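Local atomic coordinates of ribosome inactivating type 1 protein (Iris hollandica, PDB entry 3MVG), a protein that belongs to the type 1, single-chain ribosome-inactivating proteins of plants. Residues 98-106 with 139-149. Residues are numbered along the deposited sequence; the frame is centred on the assembly and turned at random.
Unlike the reference sequence in segment 98-106: Thr105 (reference Ile).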
loop_
_atom_site.group_PDB
_atom_site.type_symbol
_atom_site.label_atom_id
_atom_site.label_comp_id
_atom_site.label_asym_id
_atom_site.label_seq_id
_atom_site.Cartn_x
_atom_site.Cartn_y
_atom_site.Cartn_z
ATOM N N ASN A 98 33.041 -24.123 6.492
ATOM C CA ASN A 98 32.426 -24.620 7.721
ATOM C C ASN A 98 31.160 -23.871 8.153
ATOM O O ASN A 98 31.093 -23.394 9.288
ATOM C CB ASN A 98 33.437 -24.590 8.872
ATOM C CG ASN A 98 34.497 -25.665 8.753
ATOM O OD1 ASN A 98 34.399 -26.717 9.382
ATOM N ND2 ASN A 98 35.515 -25.408 7.944
ATOM N N PRO A 99 30.144 -23.775 7.268
ATOM C CA PRO A 99 28.902 -23.144 7.709
ATOM C C PRO A 99 28.170 -24.082 8.667
ATOM O O PRO A 99 28.426 -25.294 8.673
ATOM C CB PRO A 99 28.111 -22.991 6.409
ATOM C CG PRO A 99 28.570 -24.144 5.578
ATOM C CD PRO A 99 30.033 -24.273 5.881
ATOM N N HIS A 100 27.278 -23.537 9.476
ATOM C CA HIS A 100 26.495 -24.349 10.384
ATOM C C HIS A 100 25.131 -24.665 9.783
ATOM O O HIS A 100 24.426 -23.752 9.333
ATOM C CB HIS A 100 26.319 -23.631 11.720
ATOM C CG HIS A 100 25.440 -24.372 12.674
ATOM N ND1 HIS A 100 25.860 -25.497 13.347
ATOM C CD2 HIS A 100 24.157 -24.167 13.048
ATOM C CE1 HIS A 100 24.877 -25.947 14.106
ATOM N NE2 HIS A 100 23.830 -25.159 13.942
ATOM N N ARG A 101 24.751 -25.937 9.790
ATOM C CA ARG A 101 23.444 -26.330 9.300
ATOM C C ARG A 101 22.428 -26.402 10.441
ATOM O O ARG A 101 22.620 -27.128 11.426
ATOM C CB ARG A 101 23.519 -27.658 8.540
ATOM C CG ARG A 101 22.211 -27.999 7.838
ATOM C CD ARG A 101 22.321 -29.243 6.964
ATOM N NE ARG A 101 23.247 -29.084 5.843
ATOM C CZ ARG A 101 22.984 -28.427 4.717
ATOM N NH1 ARG A 101 21.814 -27.826 4.540
ATOM N NH2 ARG A 101 23.896 -28.369 3.758
ATOM N N LEU A 102 21.348 -25.642 10.294
ATOM C CA LEU A 102 20.243 -25.647 11.236
ATOM C C LEU A 102 19.408 -26.914 11.052
ATOM O O LEU A 102 19.419 -27.524 9.981
ATOM C CB LEU A 102 19.390 -24.399 11.021
ATOM C CG LEU A 102 20.165 -23.086 11.189
ATOM C CD1 LEU A 102 19.478 -21.942 10.465
ATOM C CD2 LEU A 102 20.321 -22.769 12.672
ATOM N N THR A 103 18.679 -27.309 12.089
ATOM C CA THR A 103 17.960 -28.584 12.049
ATOM C C THR A 103 16.573 -28.489 11.408
ATOM O O THR A 103 15.870 -29.499 11.283
ATOM C CB THR A 103 17.779 -29.173 13.458
ATOM O OG1 THR A 103 16.836 -28.381 14.187
ATOM C CG2 THR A 103 19.108 -29.223 14.202
ATOM N N PHE A 104 16.181 -27.284 11.002
ATOM C CA PHE A 104 14.857 -27.047 10.423
ATOM C C PHE A 104 14.911 -26.417 9.039
ATOM O O PHE A 104 15.895 -25.763 8.671
ATOM C CB PHE A 104 14.030 -26.148 11.355
ATOM C CG PHE A 104 14.724 -24.858 11.740
ATOM C CD1 PHE A 104 15.559 -24.811 12.854
ATOM C CD2 PHE A 104 14.554 -23.698 10.980
ATOM C CE1 PHE A 104 16.213 -23.623 13.211
ATOM C CE2 PHE A 104 15.197 -22.510 11.332
ATOM C CZ PHE A 104 16.030 -22.473 12.452
ATOM N N THR A 105 13.843 -26.633 8.277
ATOM C CA THR A 105 13.662 -25.956 7.004
ATOM C C THR A 105 12.997 -24.595 7.238
ATOM O O THR A 105 12.667 -24.223 8.367
ATOM C CB THR A 105 12.743 -26.762 6.061
ATOM O OG1 THR A 105 11.405 -26.721 6.573
ATOM C CG2 THR A 105 13.207 -28.215 5.898
ATOM N N GLY A 106 12.792 -23.875 6.140
ATOM C CA GLY A 106 12.151 -22.571 6.169
ATOM C C GLY A 106 10.638 -22.586 6.062
ATOM O O GLY A 106 10.028 -21.525 5.967
ATOM N N TRP A 139 23.446 -14.844 17.920
ATOM C CA TRP A 139 23.248 -16.274 18.187
ATOM C C TRP A 139 24.359 -17.138 17.617
ATOM O O TRP A 139 24.852 -16.903 16.515
ATOM C CB TRP A 139 21.895 -16.740 17.638
ATOM C CG TRP A 139 21.542 -18.192 17.939
ATOM C CD1 TRP A 139 20.863 -18.658 19.027
ATOM C CD2 TRP A 139 21.847 -19.337 17.132
ATOM N NE1 TRP A 139 20.717 -20.026 18.945
ATOM C CE2 TRP A 139 21.309 -20.465 17.791
ATOM C CE3 TRP A 139 22.495 -19.518 15.899
ATOM C CZ2 TRP A 139 21.408 -21.753 17.264
ATOM C CZ3 TRP A 139 22.585 -20.795 15.371
ATOM C CH2 TRP A 139 22.052 -21.898 16.058
ATOM N N SER A 140 24.756 -18.144 18.387
ATOM C CA SER A 140 25.625 -19.183 17.862
ATOM C C SER A 140 25.283 -20.524 18.490
ATOM O O SER A 140 24.858 -20.587 19.644
ATOM C CB SER A 140 27.101 -18.839 18.078
ATOM O OG SER A 140 27.382 -18.720 19.453
ATOM N N PRO A 141 25.454 -21.607 17.722
ATOM C CA PRO A 141 25.268 -22.921 18.321
ATOM C C PRO A 141 26.348 -23.135 19.392
ATOM O O PRO A 141 27.426 -22.553 19.288
ATOM C CB PRO A 141 25.452 -23.875 17.136
ATOM C CG PRO A 141 26.282 -23.144 16.170
ATOM C CD PRO A 141 25.954 -21.690 16.338
ATOM N N PRO A 142 26.068 -23.972 20.403
ATOM C CA PRO A 142 24.935 -24.873 20.485
ATOM C C PRO A 142 23.750 -24.374 21.303
ATOM O O PRO A 142 22.969 -25.196 21.783
ATOM C CB PRO A 142 25.548 -26.097 21.157
ATOM C CG PRO A 142 26.520 -25.506 22.113
ATOM C CD PRO A 142 27.059 -24.262 21.461
ATOM N N THR A 143 23.570 -23.060 21.450
ATOM C CA THR A 143 22.348 -22.632 22.125
ATOM C C THR A 143 21.129 -23.088 21.318
ATOM O O THR A 143 21.211 -23.297 20.087
ATOM C CB THR A 143 22.337 -21.145 22.654
ATOM O OG1 THR A 143 21.193 -20.403 22.207
ATOM C CG2 THR A 143 23.620 -20.425 22.395
ATOM N N VAL A 144 20.020 -23.304 22.010
ATOM C CA VAL A 144 18.827 -23.827 21.365
ATOM C C VAL A 144 18.400 -22.900 20.229
ATOM O O VAL A 144 18.709 -21.700 20.229
ATOM C CB VAL A 144 17.677 -24.045 22.360
ATOM C CG1 VAL A 144 18.050 -25.138 23.369
ATOM C CG2 VAL A 144 17.322 -22.728 23.048
ATOM N N GLU A 145 17.710 -23.480 19.257
ATOM C CA GLU A 145 17.360 -22.783 18.018
ATOM C C GLU A 145 16.110 -21.906 18.096
ATOM O O GLU A 145 15.775 -21.228 17.117
ATOM C CB GLU A 145 17.188 -23.792 16.887
ATOM C CG GLU A 145 18.467 -24.475 16.451
ATOM C CD GLU A 145 18.223 -25.542 15.405
ATOM O OE1 GLU A 145 17.165 -26.209 15.460
ATOM O OE2 GLU A 145 19.089 -25.730 14.533
ATOM N N THR A 146 15.433 -21.897 19.239
ATOM C CA THR A 146 14.129 -21.245 19.370
ATOM C C THR A 146 14.115 -19.830 18.790
ATOM O O THR A 146 13.259 -19.506 17.952
ATOM C CB THR A 146 13.688 -21.229 20.840
ATOM O OG1 THR A 146 13.919 -22.536 21.394
ATOM C CG2 THR A 146 12.215 -20.855 20.975
ATOM N N SER A 147 15.064 -19.003 19.228
ATOM C CA SER A 147 15.099 -17.587 18.849
ATOM C C SER A 147 15.549 -17.371 17.414
ATOM O O SER A 147 15.242 -16.330 16.829
ATOM C CB SER A 147 15.978 -16.785 19.810
ATOM O OG SER A 147 17.342 -17.137 19.668
ATOM N N VAL A 148 16.268 -18.335 16.844
ATOM C CA VAL A 148 16.653 -18.265 15.435
ATOM C C VAL A 148 15.407 -18.430 14.570
ATOM O O VAL A 148 15.148 -17.630 13.667
ATOM C CB VAL A 148 17.698 -19.336 15.068
ATOM C CG1 VAL A 148 18.042 -19.290 13.575
ATOM C CG2 VAL A 148 18.947 -19.133 15.883
ATOM N N ALA A 149 14.617 -19.462 14.849
ATOM C CA ALA A 149 13.374 -19.668 14.120
ATOM C C ALA A 149 12.423 -18.487 14.294
ATOM O O ALA A 149 11.815 -18.030 13.320
ATOM C CB ALA A 149 12.709 -20.967 14.554
HETATM O O HOH W 1 21.598 -25.462 15.419
#
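Glu145 OE2 is gripped twice: Thr103 N donates to it at 2.9 Å in a fairly straight bond (162°), and a water donates a second hydrogen bond to OE2 at 2.7 Å. The backbone N-H meets the syn lone pair of OE2, and the partner oxygen OE1 uses its own syn lone pair for the hydroxyl of Thr103, so that in this conformer the threonine spans both oxygens of the carboxylate. That hydroxyl bond is unusually short, OG1 to OE1 2.5 Å, and since Thr103 has two conformers its details are doubtful. Extended beyond CG, the Glu145 side chain reaches across to 98-106, sliding past Phe104 with the carboxylate turned 79° from the ring plane. OE1 lies in that plane at the ring edge, 3.4 Å from Phe104 CD1, and Val148 CG1 also meets the edge near CZ. Ala149 CB covers one face of the phenyl ring and Leu102 CB the opposite one. The contact thus joins the short strand 100-101, an edge strand of the mixed sheet of this ribosome-inactivating fold and parallel to its neighbour 81-84, to the loop 139-145 and the start of helix 146-164. Val114 of helix 108-115 touches both Glu145 and Ala149. On the strand itself, His100 has CG anti to its backbone N (chi1 176°), which swings the imidazole toward Pro141. Pro141 CG sits over the ring centre as a CH-pi contact, 3.6 Å from the centroid and close to the ring normal. In the ring plane, NE2 meets the same water as OE2, while ND1 is hydrogen-bonded to a glycerol, probably from the crystallisation liquor. In one of the two conformers of Leu102, CD2 packs against Trp139 CH2 at 3.9 Å; the indole NE1 donates to Val144 O, bracing the loop from within.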